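Local coordinates for protein putative 2,5-diketo-D-gluconic acid reductase B (Sinorhizobium meliloti, PDB 3UP8) that probably reduces methylglyoxal to hydroxyacetone with NADPH, as a TIM-barrel member of the aldo/keto reductase family, at residues R51-F61 against T251-F261; W97-F106 against L125-V134. All coordinates share one frame; numbering follows the deposited sequence.

Interaction 1 (R51-F61 against T251-F261)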
# COMPACT_ATOMS: atom_id res chain seq x y z
N ARG A 51 2.49 12.98 -15.42
CA ARG A 51 1.24 13.28 -16.11
C ARG A 51 0.03 13.08 -15.19
O ARG A 51 -0.82 13.97 -15.08
CB ARG A 51 1.11 12.39 -17.35
CG ARG A 51 0.06 12.86 -18.37
CD ARG A 51 -0.41 11.70 -19.24
NE ARG A 51 0.72 10.87 -19.68
CZ ARG A 51 0.69 9.54 -19.77
NH1 ARG A 51 -0.41 8.87 -19.45
NH2 ARG A 51 1.77 8.89 -20.17
N ILE A 52 -0.05 11.93 -14.53
CA ILE A 52 -1.29 11.52 -13.87
C ILE A 52 -1.40 11.92 -12.39
O ILE A 52 -2.48 12.32 -11.94
CB ILE A 52 -1.53 10.00 -14.05
CG1 ILE A 52 -1.67 9.67 -15.53
CG2 ILE A 52 -2.78 9.54 -13.31
CD1 ILE A 52 -0.74 8.59 -15.99
N LEU A 53 -0.29 11.84 -11.65
CA LEU A 53 -0.33 12.21 -10.23
C LEU A 53 -0.89 13.62 -9.94
O LEU A 53 -1.69 13.77 -9.01
CB LEU A 53 1.02 11.97 -9.53
CG LEU A 53 1.10 12.17 -8.01
CD1 LEU A 53 -0.04 11.46 -7.28
CD2 LEU A 53 2.45 11.68 -7.48
N PRO A 54 -0.51 14.65 -10.73
CA PRO A 54 -1.12 15.97 -10.50
C PRO A 54 -2.65 15.94 -10.57
O PRO A 54 -3.33 16.55 -9.75
CB PRO A 54 -0.55 16.83 -11.65
CG PRO A 54 0.79 16.20 -11.91
CD PRO A 54 0.55 14.72 -11.76
N GLN A 55 -3.18 15.21 -11.55
CA GLN A 55 -4.62 15.04 -11.68
C GLN A 55 -5.21 14.28 -10.50
O GLN A 55 -6.24 14.67 -9.96
CB GLN A 55 -4.95 14.32 -12.97
CG GLN A 55 -4.39 14.98 -14.22
CD GLN A 55 -4.84 14.26 -15.46
OE1 GLN A 55 -4.02 13.75 -16.24
NE2 GLN A 55 -6.16 14.18 -15.66
N ALA A 56 -4.56 13.19 -10.10
CA ALA A 56 -4.97 12.43 -8.93
C ALA A 56 -5.10 13.32 -7.69
O ALA A 56 -6.06 13.21 -6.93
CB ALA A 56 -4.01 11.29 -8.67
N LEU A 57 -4.13 14.20 -7.51
CA LEU A 57 -4.10 15.09 -6.36
C LEU A 57 -5.21 16.15 -6.44
O LEU A 57 -5.83 16.47 -5.42
CB LEU A 57 -2.73 15.76 -6.24
CG LEU A 57 -1.57 14.87 -5.76
CD1 LEU A 57 -0.23 15.54 -6.08
CD2 LEU A 57 -1.67 14.55 -4.28
N LYS A 58 -5.45 16.67 -7.64
CA LYS A 58 -6.57 17.59 -7.89
C LYS A 58 -7.88 16.91 -7.58
O LYS A 58 -8.71 17.47 -6.86
CB LYS A 58 -6.59 18.07 -9.34
CG LYS A 58 -5.60 19.18 -9.62
CD LYS A 58 -5.44 19.46 -11.12
CE LYS A 58 -4.15 20.25 -11.35
NZ LYS A 58 -4.17 21.03 -12.62
N LEU A 59 -8.06 15.70 -8.11
CA LEU A 59 -9.28 14.92 -7.90
C LEU A 59 -9.55 14.63 -6.42
O LEU A 59 -10.70 14.47 -6.02
CB LEU A 59 -9.23 13.63 -8.73
CG LEU A 59 -10.30 12.54 -8.53
CD1 LEU A 59 -11.67 12.95 -9.07
CD2 LEU A 59 -9.85 11.22 -9.14
N GLY A 60 -8.50 14.58 -5.60
CA GLY A 60 -8.70 14.35 -4.17
C GLY A 60 -7.88 13.26 -3.50
O GLY A 60 -8.03 13.05 -2.30
N PHE A 61 -7.02 12.56 -4.25
CA PHE A 61 -6.09 11.59 -3.65
C PHE A 61 -5.18 12.31 -2.68
O PHE A 61 -4.67 13.38 -2.99
CB PHE A 61 -5.20 10.94 -4.71
CG PHE A 61 -5.77 9.70 -5.31
CD1 PHE A 61 -5.43 8.45 -4.79
CD2 PHE A 61 -6.64 9.77 -6.39
CE1 PHE A 61 -5.96 7.28 -5.35
CE2 PHE A 61 -7.17 8.61 -6.95
CZ PHE A 61 -6.84 7.37 -6.44
N THR A 251 -3.37 3.85 -11.70
CA THR A 251 -4.22 4.50 -12.67
C THR A 251 -3.30 5.22 -13.65
O THR A 251 -2.79 6.30 -13.35
CB THR A 251 -5.16 5.51 -11.98
OG1 THR A 251 -4.37 6.47 -11.27
CG2 THR A 251 -6.09 4.81 -10.99
N ALA A 252 -3.06 4.60 -14.80
CA ALA A 252 -2.18 5.16 -15.83
C ALA A 252 -2.91 6.10 -16.81
O ALA A 252 -2.28 6.64 -17.72
CB ALA A 252 -1.46 4.04 -16.59
N THR A 253 -4.22 6.27 -16.63
CA THR A 253 -5.02 7.17 -17.48
C THR A 253 -6.03 7.93 -16.62
O THR A 253 -6.43 7.45 -15.56
CB THR A 253 -5.84 6.41 -18.55
OG1 THR A 253 -6.82 5.58 -17.92
CG2 THR A 253 -4.95 5.55 -19.46
N GLU A 254 -6.46 9.10 -17.11
CA GLU A 254 -7.46 9.92 -16.41
C GLU A 254 -8.78 9.18 -16.16
O GLU A 254 -9.45 9.44 -15.16
CB GLU A 254 -7.76 11.19 -17.21
CG GLU A 254 -6.53 11.85 -17.83
CD GLU A 254 -6.88 13.06 -18.70
OE1 GLU A 254 -8.07 13.23 -19.08
OE2 GLU A 254 -5.96 13.84 -19.01
N ALA A 255 -9.13 8.26 -17.07
CA ALA A 255 -10.42 7.55 -17.01
C ALA A 255 -10.50 6.53 -15.86
O ALA A 255 -11.49 6.50 -15.13
CB ALA A 255 -10.72 6.88 -18.36
N ARG A 256 -9.48 5.70 -15.72
CA ARG A 256 -9.42 4.75 -14.60
C ARG A 256 -9.32 5.52 -13.27
O ARG A 256 -9.90 5.11 -12.27
CB ARG A 256 -8.23 3.80 -14.74
CG ARG A 256 -8.31 2.83 -15.91
CD ARG A 256 -7.19 1.81 -15.80
NE ARG A 256 -6.44 1.67 -17.05
CZ ARG A 256 -5.14 1.39 -17.12
NH1 ARG A 256 -4.42 1.22 -16.02
NH2 ARG A 256 -4.56 1.28 -18.31
N LEU A 257 -8.58 6.62 -13.30
CA LEU A 257 -8.41 7.53 -12.16
C LEU A 257 -9.75 7.86 -11.49
O LEU A 257 -9.95 7.58 -10.31
CB LEU A 257 -7.74 8.82 -12.63
CG LEU A 257 -6.83 9.68 -11.76
CD1 LEU A 257 -7.27 11.13 -11.89
CD2 LEU A 257 -6.81 9.25 -10.30
N LYS A 258 -10.67 8.43 -12.26
CA LYS A 258 -11.98 8.87 -11.74
C LYS A 258 -12.84 7.69 -11.29
O LYS A 258 -13.61 7.79 -10.34
CB LYS A 258 -12.72 9.71 -12.78
CG LYS A 258 -11.89 10.88 -13.31
CD LYS A 258 -12.76 12.08 -13.66
CE LYS A 258 -11.90 13.35 -13.74
NZ LYS A 258 -12.63 14.51 -14.34
N GLU A 259 -12.68 6.56 -12.00
CA GLU A 259 -13.41 5.33 -11.72
C GLU A 259 -12.95 4.70 -10.40
O GLU A 259 -13.77 4.36 -9.54
CB GLU A 259 -13.23 4.36 -12.90
CG GLU A 259 -13.94 3.01 -12.76
CD GLU A 259 -13.43 1.98 -13.77
OE1 GLU A 259 -13.21 2.35 -14.95
OE2 GLU A 259 -13.25 0.80 -13.39
N ASN A 260 -11.63 4.56 -10.24
CA ASN A 260 -11.04 3.98 -9.03
C ASN A 260 -11.35 4.78 -7.76
O ASN A 260 -11.53 4.21 -6.68
CB ASN A 260 -9.53 3.82 -9.20
CG ASN A 260 -9.15 2.66 -10.12
OD1 ASN A 260 -9.96 2.22 -10.94
ND2 ASN A 260 -7.93 2.17 -9.98
N PHE A 261 -11.45 6.09 -7.91
CA PHE A 261 -11.73 7.01 -6.80
C PHE A 261 -13.17 6.90 -6.29
O PHE A 261 -13.44 7.12 -5.11
CB PHE A 261 -11.43 8.44 -7.25
CG PHE A 261 -11.38 9.43 -6.13
CD1 PHE A 261 -10.28 9.48 -5.28
CD2 PHE A 261 -12.41 10.35 -5.95
CE1 PHE A 261 -10.22 10.42 -4.24
CE2 PHE A 261 -12.36 11.28 -4.92
CZ PHE A 261 -11.26 11.32 -4.07

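Interaction 2 (W97-F106 against L125-V134). With ACT (acetate ion), chain C.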
# COMPACT_ATOMS: atom_id res chain seq x y z
N TRP A 97 14.90 -0.34 -0.37
CA TRP A 97 15.24 -1.48 -1.21
C TRP A 97 16.26 -2.35 -0.49
O TRP A 97 17.09 -1.86 0.28
CB TRP A 97 15.82 -1.02 -2.56
CG TRP A 97 16.13 -2.17 -3.50
CD1 TRP A 97 17.34 -2.45 -4.08
CD2 TRP A 97 15.23 -3.18 -3.94
NE1 TRP A 97 17.23 -3.58 -4.86
CE2 TRP A 97 15.95 -4.05 -4.79
CE3 TRP A 97 13.87 -3.44 -3.70
CZ2 TRP A 97 15.36 -5.16 -5.40
CZ3 TRP A 97 13.27 -4.55 -4.31
CH2 TRP A 97 14.02 -5.39 -5.16
N VAL A 98 16.17 -3.66 -0.72
CA VAL A 98 16.96 -4.64 0.02
C VAL A 98 18.48 -4.42 -0.12
O VAL A 98 19.23 -4.81 0.76
CB VAL A 98 16.59 -6.10 -0.37
CG1 VAL A 98 15.09 -6.37 -0.13
CG2 VAL A 98 16.97 -6.41 -1.81
N ASP A 99 18.94 -3.80 -1.21
CA ASP A 99 20.39 -3.54 -1.39
C ASP A 99 20.88 -2.51 -0.37
O ASP A 99 22.09 -2.35 -0.15
CB ASP A 99 20.70 -3.03 -2.80
CG ASP A 99 20.54 -4.11 -3.88
OD1 ASP A 99 20.45 -5.32 -3.55
OD2 ASP A 99 20.53 -3.74 -5.07
N ASN A 100 19.95 -1.78 0.22
CA ASN A 100 20.27 -0.72 1.16
C ASN A 100 20.05 -1.10 2.62
O ASN A 100 19.95 -0.23 3.48
CB ASN A 100 19.47 0.53 0.81
CG ASN A 100 19.77 1.06 -0.59
OD1 ASN A 100 20.89 0.95 -1.08
ND2 ASN A 100 18.76 1.64 -1.23
N TYR A 101 19.97 -2.39 2.91
CA TYR A 101 19.62 -2.84 4.26
C TYR A 101 20.67 -2.71 5.36
O TYR A 101 20.32 -2.52 6.51
CB TYR A 101 19.09 -4.27 4.21
CG TYR A 101 17.62 -4.37 3.85
CD1 TYR A 101 17.02 -5.61 3.71
CD2 TYR A 101 16.83 -3.22 3.65
CE1 TYR A 101 15.67 -5.74 3.41
CE2 TYR A 101 15.46 -3.34 3.33
CZ TYR A 101 14.90 -4.61 3.21
OH TYR A 101 13.56 -4.79 2.91
N ARG A 102 21.96 -2.80 5.02
CA ARG A 102 22.99 -2.59 6.04
C ARG A 102 22.89 -1.17 6.60
O ARG A 102 22.59 -0.23 5.85
CB ARG A 102 24.38 -2.87 5.48
CG ARG A 102 24.56 -4.32 5.02
CD ARG A 102 26.02 -4.69 4.79
NE ARG A 102 26.90 -4.11 5.81
CZ ARG A 102 28.22 -4.23 5.82
NH1 ARG A 102 28.85 -4.92 4.87
NH2 ARG A 102 28.93 -3.64 6.77
N HIS A 103 23.13 -1.02 7.90
CA HIS A 103 22.89 0.26 8.59
C HIS A 103 23.31 1.52 7.82
O HIS A 103 22.48 2.41 7.58
CB HIS A 103 23.55 0.30 9.98
CG HIS A 103 23.42 1.62 10.65
ND1 HIS A 103 24.40 2.58 10.61
CD2 HIS A 103 22.37 2.18 11.31
CE1 HIS A 103 23.99 3.66 11.26
NE2 HIS A 103 22.76 3.44 11.70
N ASP A 104 24.59 1.61 7.45
CA ASP A 104 25.09 2.84 6.82
C ASP A 104 24.44 3.13 5.45
O ASP A 104 24.11 4.27 5.17
CB ASP A 104 26.62 2.84 6.71
CG ASP A 104 27.32 3.00 8.08
OD1 ASP A 104 26.67 3.02 9.15
OD2 ASP A 104 28.56 3.09 8.08
N ALA A 105 24.29 2.10 4.62
CA ALA A 105 23.57 2.21 3.35
C ALA A 105 22.09 2.57 3.56
O ALA A 105 21.48 3.29 2.76
CB ALA A 105 23.70 0.92 2.55
N PHE A 106 21.51 2.06 4.65
CA PHE A 106 20.10 2.29 4.98
C PHE A 106 19.88 3.77 5.23
O PHE A 106 19.05 4.41 4.58
CB PHE A 106 19.75 1.48 6.24
CG PHE A 106 18.27 1.32 6.49
CD1 PHE A 106 17.70 0.04 6.49
CD2 PHE A 106 17.46 2.42 6.76
CE1 PHE A 106 16.35 -0.12 6.75
CE2 PHE A 106 16.10 2.26 7.03
CZ PHE A 106 15.54 0.98 7.02
N LEU A 125 7.70 4.72 6.08
CA LEU A 125 8.84 4.05 5.46
C LEU A 125 8.74 2.56 5.73
O LEU A 125 8.59 2.15 6.89
CB LEU A 125 10.17 4.60 5.99
CG LEU A 125 11.45 4.05 5.36
CD1 LEU A 125 11.57 4.51 3.90
CD2 LEU A 125 12.71 4.46 6.14
N LEU A 126 8.80 1.78 4.66
CA LEU A 126 8.68 0.32 4.78
C LEU A 126 9.97 -0.36 4.38
O LEU A 126 10.74 0.12 3.55
CB LEU A 126 7.55 -0.19 3.88
CG LEU A 126 6.19 0.52 3.88
CD1 LEU A 126 5.24 -0.18 2.91
CD2 LEU A 126 5.57 0.55 5.28
N LEU A 127 10.20 -1.51 5.00
CA LEU A 127 11.13 -2.49 4.47
C LEU A 127 10.39 -3.18 3.34
O LEU A 127 9.30 -3.75 3.55
CB LEU A 127 11.54 -3.50 5.57
CG LEU A 127 12.08 -2.88 6.87
CD1 LEU A 127 12.26 -3.93 7.97
CD2 LEU A 127 13.40 -2.10 6.62
N HIS A 128 10.98 -3.13 2.15
CA HIS A 128 10.27 -3.56 0.94
C HIS A 128 10.02 -5.07 0.87
O HIS A 128 8.94 -5.51 0.48
CB HIS A 128 11.02 -3.07 -0.32
CG HIS A 128 10.15 -2.89 -1.52
ND1 HIS A 128 10.44 -1.99 -2.52
CD2 HIS A 128 8.98 -3.49 -1.87
CE1 HIS A 128 9.50 -2.05 -3.45
NE2 HIS A 128 8.60 -2.94 -3.08
N TRP A 129 11.03 -5.86 1.27
CA TRP A 129 10.95 -7.31 1.25
C TRP A 129 11.67 -7.85 2.48
O TRP A 129 12.62 -7.23 2.94
CB TRP A 129 11.60 -7.87 -0.03
CG TRP A 129 10.76 -7.64 -1.25
CD1 TRP A 129 10.82 -6.57 -2.08
CD2 TRP A 129 9.71 -8.48 -1.74
NE1 TRP A 129 9.88 -6.69 -3.08
CE2 TRP A 129 9.18 -7.85 -2.88
CE3 TRP A 129 9.18 -9.71 -1.33
CZ2 TRP A 129 8.14 -8.41 -3.62
CZ3 TRP A 129 8.13 -10.27 -2.07
CH2 TRP A 129 7.62 -9.60 -3.19
N PRO A 130 11.23 -9.01 3.00
CA PRO A 130 11.87 -9.63 4.18
C PRO A 130 13.19 -10.36 3.91
O PRO A 130 14.04 -10.42 4.80
CB PRO A 130 10.82 -10.64 4.66
CG PRO A 130 10.11 -11.03 3.40
CD PRO A 130 10.02 -9.75 2.59
N GLY A 131 13.34 -10.90 2.70
CA GLY A 131 14.53 -11.68 2.31
C GLY A 131 15.80 -10.86 2.19
O GLY A 131 15.90 -9.97 1.35
N SER A 132 16.76 -11.19 3.05
CA SER A 132 18.02 -10.44 3.17
C SER A 132 18.96 -11.21 4.10
O SER A 132 18.50 -11.87 5.04
CB SER A 132 17.75 -9.06 3.77
OG SER A 132 18.96 -8.34 3.96
N ASP A 133 20.26 -11.10 3.85
CA ASP A 133 21.30 -11.56 4.78
C ASP A 133 21.46 -10.63 5.98
O ASP A 133 22.07 -11.01 6.98
CB ASP A 133 22.67 -11.64 4.06
CG ASP A 133 22.76 -12.82 3.09
OD1 ASP A 133 21.87 -13.70 3.10
OD2 ASP A 133 23.76 -12.87 2.33
N VAL A 134 20.96 -9.41 5.89
CA VAL A 134 21.07 -8.46 7.01
C VAL A 134 20.08 -8.85 8.12
O VAL A 134 18.90 -9.07 7.85
CB VAL A 134 20.80 -6.99 6.56
CG1 VAL A 134 20.93 -6.02 7.74
CG2 VAL A 134 21.74 -6.60 5.41
C ACT C . 5.84 -3.88 -5.14
O ACT C . 5.07 -2.96 -4.82
OXT ACT C . 7.03 -3.57 -5.24
CH3 ACT C . 5.39 -5.29 -5.39
O HOH W 1 19.88 -7.37 1.72

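Interaction 1 (R51-F61 against T251-F261)
With CG anti to the backbone N in both residues (chi1 171° for Leu59), the side chains of Leu59 and Phe261 slide past each other in opposite directions, and Leu59 CG comes to lie over one face of the Phe261 ring, 4.2 Å from its centroid, in a CH-pi contact set toward the rim. Leu59 CD2 touches both Phe261 CB and, tip to tip at 3.8 Å, Leu257 CD1. Leu257 is the knob of the interface: it drops into the hole formed by Ile52, Gln55, Ala56 and Leu59, while its CD2 packs on Phe61 CE2. In this (alpha/beta)8 barrel the helix after the first barrel strand, 37-40, and the one after the eighth, 245-249, lie side by side where the ring of helices closes; the axes of 51-59 and 254-261 come within 10.5 Å and cross at -32°. The Phe61 and Phe261 rings meet obliquely, planes 45° apart. Gly60, just past the helix, has positive phi; a beta carbon there would press on Leu59 O and clash with Phe261 CZ. At the other end Ile52 CG2 sits 3.2 Å from Thr251 O. Near the surface the Gln55 amide crosses the Glu254 carboxylate almost perpendicularly, with NE2 of Gln55 3.2 Å from CG of Glu254.

Interaction 2 (W97-F106 against L125-V134)
The backbones come together at Trp97 and His128, whose CA atoms are 5.8 Å apart, and again at Arg102 and Val134, where the loop following strand 122-127 passes the start of helix 103-117. Between these points lies Tyr101. Its hydroxyl donates to Trp129 O at 2.6 Å, in the carbonyl plane and on a lone pair; Ser132 OG sits at the ring's edge, and Val98 CA covers one face. A phenylalanine here keeps the ring but has no hydroxyl, so Trp129 O would probably lose this donor's hold and the loop around it become less firmly fixed. Ser132 OG accepts from Val134 N in an ST turn and shares a water with Val98 O, while Val134 CG2 packs on Tyr101 CB and, at 3.6 Å, on Arg102 CG. With its CG anti to the backbone N (chi1 -177°), Trp97 brings the edge of its six-membered ring toward the face of His128, an offset edge-to-face pair with planes 81° apart. His128, the predicted substrate-binding residue, donates from NE2 to acetate OXT at 2.7 Å; Tyr70 OH is also hydrogen-bonded to this ion. Deeper down, Leu127 CD2 meets the edge of Phe106 at CE1, 3.6 Å away. The contact thus ties together the beta-alpha-beta unit of strand 91-96, helix 103-117 and strand 122-127, with helix 136-148 packing against Tyr101, Phe106, Leu125 and Leu127.

How the interactions relate
The two contacts lie on opposite sides of the chain's centre, their own centres 31 Å apart and their nearest atoms about 16 Å apart, so neither touches the other. Along the chain interaction 2 is nested inside the loop closed by interaction 1: the helices after the first and eighth barrel strands meet in 51-61 against 251-261, and the unit holding 97-106 and 125-134 lies between them. Interaction 1 is packing away from the annotated sites. Interaction 2 reaches the pocket, where the His128 side chain is about 4 Å from those of Tyr70, the predicted proton donor, and Lys95, predicted to lower its pKa. Acetate, probably from the crystallisation liquor, occupies this site.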